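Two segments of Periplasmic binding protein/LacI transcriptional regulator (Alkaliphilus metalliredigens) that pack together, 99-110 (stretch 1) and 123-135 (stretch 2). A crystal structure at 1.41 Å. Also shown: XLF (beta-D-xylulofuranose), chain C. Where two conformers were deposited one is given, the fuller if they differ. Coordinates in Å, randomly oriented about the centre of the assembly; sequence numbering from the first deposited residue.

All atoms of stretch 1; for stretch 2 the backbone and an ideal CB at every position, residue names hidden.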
# COMPACT_ATOMS: atom_id res chain seq x y z
N ASP A 99 -2.79 7.11 10.91
CA ASP A 99 -4.13 6.53 10.79
C ASP A 99 -5.27 7.50 11.00
O ASP A 99 -6.32 7.14 11.56
CB ASP A 99 -4.28 5.38 11.78
CG ASP A 99 -3.77 4.12 11.23
OD1 ASP A 99 -3.97 3.87 10.02
OD2 ASP A 99 -3.15 3.38 12.02
N ASP A 100 -5.09 8.72 10.55
CA ASP A 100 -6.11 9.74 10.69
C ASP A 100 -6.62 9.81 12.13
O ASP A 100 -7.81 10.06 12.38
CB ASP A 100 -7.28 9.47 9.75
CG ASP A 100 -6.87 9.61 8.28
OD1 ASP A 100 -6.27 10.64 7.92
OD2 ASP A 100 -7.19 8.69 7.50
N ASP A 101 -5.70 9.68 13.06
CA ASP A 101 -6.05 9.73 14.48
C ASP A 101 -5.27 10.85 15.16
O ASP A 101 -4.04 10.89 15.10
CB ASP A 101 -5.71 8.41 15.16
CG ASP A 101 -6.13 8.39 16.62
OD1 ASP A 101 -7.33 8.25 16.90
OD2 ASP A 101 -5.26 8.56 17.47
N LYS A 102 -5.99 11.75 15.81
CA LYS A 102 -5.36 12.89 16.43
C LYS A 102 -4.35 12.46 17.49
O LYS A 102 -3.29 13.05 17.66
CB LYS A 102 -6.45 13.80 17.05
CG LYS A 102 -5.93 15.16 17.48
CD LYS A 102 -7.03 16.04 18.12
CE LYS A 102 -8.27 16.12 17.25
NZ LYS A 102 -9.15 17.28 17.66
N GLU A 103 -4.68 11.43 18.27
CA GLU A 103 -3.75 11.04 19.32
C GLU A 103 -2.48 10.36 18.79
O GLU A 103 -1.40 10.52 19.34
CB GLU A 103 -4.45 10.19 20.37
CG GLU A 103 -5.74 10.87 20.90
CD GLU A 103 -5.54 12.32 21.40
OE1 GLU A 103 -4.55 12.61 22.11
OE2 GLU A 103 -6.41 13.17 21.09
N LYS A 104 -2.61 9.59 17.71
CA LYS A 104 -1.40 9.02 17.10
C LYS A 104 -0.54 10.13 16.52
O LYS A 104 0.69 10.09 16.59
CB LYS A 104 -1.75 8.01 16.00
CG LYS A 104 -2.29 6.70 16.57
CD LYS A 104 -2.75 5.76 15.47
CE LYS A 104 -3.41 4.53 16.10
NZ LYS A 104 -3.89 3.54 15.11
N GLU A 105 -1.17 11.11 15.90
CA GLU A 105 -0.41 12.25 15.39
C GLU A 105 0.32 12.96 16.52
O GLU A 105 1.51 13.30 16.41
CB GLU A 105 -1.33 13.23 14.65
CG GLU A 105 -0.55 14.38 14.06
CD GLU A 105 -1.43 15.35 13.30
OE1 GLU A 105 -2.68 15.15 13.26
OE2 GLU A 105 -0.83 16.30 12.74
N LYS A 106 -0.38 13.20 17.63
CA LYS A 106 0.27 13.88 18.75
C LYS A 106 1.48 13.09 19.27
O LYS A 106 2.54 13.64 19.59
CB LYS A 106 -0.75 14.09 19.88
CG LYS A 106 -0.16 14.73 21.12
CD LYS A 106 -1.27 15.00 22.15
CE LYS A 106 -2.27 16.06 21.68
NZ LYS A 106 -3.38 16.28 22.70
N THR A 107 1.32 11.77 19.35
CA THR A 107 2.38 10.91 19.85
C THR A 107 3.58 10.98 18.92
O THR A 107 4.71 11.13 19.37
CB THR A 107 1.88 9.46 19.92
OG1 THR A 107 0.84 9.37 20.90
CG2 THR A 107 3.05 8.53 20.30
N TYR A 108 3.34 10.90 17.62
CA TYR A 108 4.47 10.94 16.68
C TYR A 108 5.14 12.31 16.63
O TYR A 108 6.35 12.42 16.42
CB TYR A 108 4.07 10.43 15.26
CG TYR A 108 4.16 8.93 15.27
CD1 TYR A 108 5.38 8.32 15.49
CD2 TYR A 108 3.04 8.15 15.15
CE1 TYR A 108 5.49 6.94 15.59
CE2 TYR A 108 3.13 6.75 15.24
CZ TYR A 108 4.37 6.17 15.47
OH TYR A 108 4.48 4.78 15.57
N LEU A 109 4.36 13.36 16.83
CA LEU A 109 4.97 14.69 16.90
C LEU A 109 5.95 14.72 18.07
O LEU A 109 7.06 15.25 17.96
CB LEU A 109 3.88 15.76 17.05
CG LEU A 109 4.28 17.23 17.10
CD1 LEU A 109 4.99 17.65 15.82
CD2 LEU A 109 3.04 18.08 17.34
N GLU A 110 5.54 14.15 19.20
CA GLU A 110 6.41 14.16 20.39
C GLU A 110 7.65 13.29 20.16
O GLU A 110 8.77 13.63 20.57
CB GLU A 110 5.64 13.67 21.62
CG GLU A 110 4.49 14.60 22.02
CD GLU A 110 3.80 14.14 23.30
OE1 GLU A 110 4.21 13.10 23.87
OE2 GLU A 110 2.85 14.83 23.74
N UNK A 123 0.78 15.19 7.18
CA UNK A 123 -0.26 14.92 6.18
C UNK A 123 -1.64 14.82 6.81
O UNK A 123 -1.83 14.12 7.83
CB UNK A 123 0.05 13.63 5.42
N UNK A 124 -2.61 15.51 6.20
CA UNK A 124 -3.98 15.36 6.63
C UNK A 124 -4.10 15.51 8.16
O UNK A 124 -4.82 14.76 8.85
CB UNK A 124 -4.52 14.00 6.18
N UNK A 125 -3.41 16.52 8.67
CA UNK A 125 -3.34 16.72 10.12
C UNK A 125 -4.69 17.02 10.76
O UNK A 125 -5.51 17.75 10.19
CB UNK A 125 -2.37 17.86 10.43
N UNK A 126 -4.89 16.50 11.97
CA UNK A 126 -6.04 16.88 12.80
C UNK A 126 -5.68 17.71 14.03
O UNK A 126 -6.55 18.05 14.85
CB UNK A 126 -6.78 15.62 13.25
N UNK A 127 -4.42 18.06 14.17
CA UNK A 127 -4.02 18.97 15.25
C UNK A 127 -3.97 20.42 14.83
O UNK A 127 -4.15 20.78 13.66
CB UNK A 127 -2.65 18.56 15.79
N UNK A 128 -3.68 21.26 15.82
CA UNK A 128 -3.53 22.67 15.63
C UNK A 128 -2.60 23.09 16.75
O UNK A 128 -1.40 23.24 16.54
CB UNK A 128 -4.87 23.42 15.64
N UNK A 129 -3.19 23.24 17.93
CA UNK A 129 -2.54 23.32 19.24
C UNK A 129 -1.12 22.79 19.35
O UNK A 129 -0.19 23.52 19.70
CB UNK A 129 -3.40 22.56 20.25
N UNK A 130 -1.00 21.49 19.14
CA UNK A 130 0.22 20.76 19.41
C UNK A 130 1.42 21.31 18.65
O UNK A 130 2.56 21.14 19.07
CB UNK A 130 0.02 19.28 19.06
N UNK A 131 1.15 21.98 17.53
CA UNK A 131 2.23 22.45 16.67
C UNK A 131 2.78 23.82 17.07
O UNK A 131 3.84 24.23 16.58
CB UNK A 131 1.74 22.50 15.22
N UNK A 132 2.07 24.51 17.96
CA UNK A 132 2.34 25.91 18.24
C UNK A 132 3.69 26.14 18.91
O UNK A 132 4.34 27.17 18.70
CB UNK A 132 1.23 26.48 19.12
N UNK A 133 4.12 25.19 19.72
CA UNK A 133 5.35 25.35 20.47
C UNK A 133 6.51 24.56 19.88
O UNK A 133 7.68 24.95 20.04
CB UNK A 133 5.13 24.93 21.92
N UNK A 134 6.21 23.47 19.20
CA UNK A 134 7.27 22.65 18.65
C UNK A 134 8.21 23.60 17.94
O UNK A 134 7.77 24.60 17.36
CB UNK A 134 6.74 21.56 17.71
N UNK A 135 9.50 23.35 18.04
CA UNK A 135 10.49 24.25 17.49
C UNK A 135 11.25 23.54 16.38
O UNK A 135 12.48 23.54 16.35
CB UNK A 135 11.44 24.74 18.58
O4 XLF C . -7.40 13.35 1.60
C4 XLF C . -7.58 12.91 0.25
C5 XLF C . -8.49 11.69 0.29
O5 XLF C . -7.66 10.57 -0.02
C3 XLF C . -6.28 12.39 -0.33
O3 XLF C . -5.74 13.29 -1.31
C2 XLF C . -6.71 11.09 -0.95
O2 XLF C . -7.37 11.32 -2.21
C1 XLF C . -5.58 10.11 -1.10
O1 XLF C . -6.10 8.86 -1.58

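Position 123 has nothing of stretch 1 within reach of its ideal CB, so the contact asks little here. It is Ser 123, whose backbone O accepts from water 4, which also donates weakly to Glu 105 OE2.

At 124 the backbone takes positive phi and psi (50/44). CA-to-CB points sideways, and the ideal CB of 124 lies 4.2 Å from Asp 100 OD1. A carboxylate so placed, with the sugar farther along, favours a long donor: lysine or arginine, perhaps glutamine. Arg 124 makes a two-pronged salt bridge, NE to Asp 100 OD1 at 3.0 Å and NH1 to Asp 100 OD2 at 2.9 Å, while its NH2 donates to XLF O4 at 2.9 Å. One guanidinium thus joins the loop before the helix to the sugar.

Position 125 is tight: its ideal CB lies 3.2 Å from Glu 105 OE2. CA-to-CB points sideways; a small side chain with a donor, serine or threonine, would suit best. Ser 125 OG donates to Glu 105 OE2 at 2.5 Å and also accepts from the backbone N of 127.

Position 126 points toward stretch 1, its ideal CB 4.2 Å from Lys 102 CB. Its backbone N already faces Glu 105 OE1, and Asp 100 O lies farther along, so a medium or long polar chain fits. Gln 126 N donates to Glu 105 OE1 at 2.9 Å; Gln 126 NE2 sits 2.9 Å from Asp 100 O and donates to water 1, which in turn donates to Asp 100 OD1.

At 127 CA-to-CB points sideways, with the ideal CB of 127 at 4.2 Å from Glu 105 OE2 and 5.0 Å from Lys 102 CG. A compact residue would suit: serine, alanine, cysteine or valine. Cys 127, in the m rotamer, brings SG to 3.4 Å from Glu 105 OE1 and 3.9 Å from Lys 102 CG.

No atom of stretch 1 comes within 5.5 Å of the ideal CB at 128 or 129, though 129 points toward it; many residues would suit. They are Glu 128 and Asp 129, neither in contact.

At 130 CA-to-CB points toward stretch 1; the ideal CB of 130 lies 3.7 Å from Leu 109 CD2 and 4.7 Å from Lys 106 CE. An acid with an aliphatic stem answers both: Glu 130 OE2 forms a salt bridge with Lys 106 NZ at 3.0 Å.

From 131, CA-to-CB points sideways, yet Leu 109 and the Glu 105 carboxylate invite a long, flat side chain with a polar tip. Tyr 131 lays a ring face against Leu 109 CD2, 4.0 Å from the ring centroid, and Tyr 131 OH donates to Glu 105 OE2 at 2.7 Å.

At 134 CA-to-CB points toward stretch 1, near Leu 109 CD1, favouring an aliphatic; Ile 134 CD1 meets Leu 109 CD1 at 3.6 Å.

132, 133 and 135 are out of reach of stretch 1, which sets no demand there; they are Ala 132, Asn 133 and Asp 135.

Stretch 2 (123-135) SRSQCEDEYANID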
# COMPACT_ATOMS: atom_id res chain seq x y z
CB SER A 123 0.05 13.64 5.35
OG SER A 123 1.32 13.74 4.74
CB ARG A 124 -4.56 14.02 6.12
CG ARG A 124 -6.04 14.08 5.84
CD ARG A 124 -6.42 13.12 4.72
NE ARG A 124 -6.34 11.71 5.16
CZ ARG A 124 -6.51 10.69 4.33
NH1 ARG A 124 -6.46 9.44 4.79
NH2 ARG A 124 -6.75 10.92 3.03
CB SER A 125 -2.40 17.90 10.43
OG SER A 125 -2.35 18.14 11.85
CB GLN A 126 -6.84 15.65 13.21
CG GLN A 126 -7.42 14.94 12.00
CD GLN A 126 -8.32 13.80 12.38
OE1 GLN A 126 -8.93 13.80 13.46
NE2 GLN A 126 -8.40 12.80 11.51
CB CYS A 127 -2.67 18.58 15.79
SG CYS A 127 -2.60 16.85 16.24
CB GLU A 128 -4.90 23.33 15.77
CG GLU A 128 -4.89 24.85 15.73
CD GLU A 128 -6.27 25.42 15.44
OE1 GLU A 128 -7.13 24.66 14.94
OE2 GLU A 128 -6.49 26.62 15.71
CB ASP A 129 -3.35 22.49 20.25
CG ASP A 129 -4.80 22.93 20.36
OD1 ASP A 129 -5.33 23.54 19.41
OD2 ASP A 129 -5.40 22.62 21.42
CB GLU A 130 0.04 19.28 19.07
CG GLU A 130 -0.77 18.52 20.11
CD GLU A 130 -2.15 19.12 20.33
OE1 GLU A 130 -2.71 19.73 19.39
OE2 GLU A 130 -2.69 18.96 21.45
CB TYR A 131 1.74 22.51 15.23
CG TYR A 131 1.67 21.15 14.60
CD1 TYR A 131 2.74 20.65 13.91
CD2 TYR A 131 0.52 20.36 14.70
CE1 TYR A 131 2.71 19.41 13.32
CE2 TYR A 131 0.48 19.12 14.11
CZ TYR A 131 1.59 18.65 13.42
OH TYR A 131 1.61 17.41 12.82
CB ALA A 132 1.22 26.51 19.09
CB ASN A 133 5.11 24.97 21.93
CG ASN A 133 3.91 24.07 22.10
OD1 ASN A 133 3.13 24.22 23.05
ND2 ASN A 133 3.72 23.14 21.16
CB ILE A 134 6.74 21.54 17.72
CG1 ILE A 134 6.72 22.00 16.26
CG2 ILE A 134 5.35 21.09 18.16
CD1 ILE A 134 6.38 20.88 15.30
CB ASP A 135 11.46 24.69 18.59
CG ASP A 135 12.27 25.89 18.19
OD1 ASP A 135 12.13 26.95 18.84
OD2 ASP A 135 13.05 25.78 17.22
O HOH W 1 -6.74 13.00 9.17
O HOH W 2 -8.94 11.63 15.28
O HOH W 3 -7.67 20.15 16.35
O HOH W 4 -0.02 14.69 10.29
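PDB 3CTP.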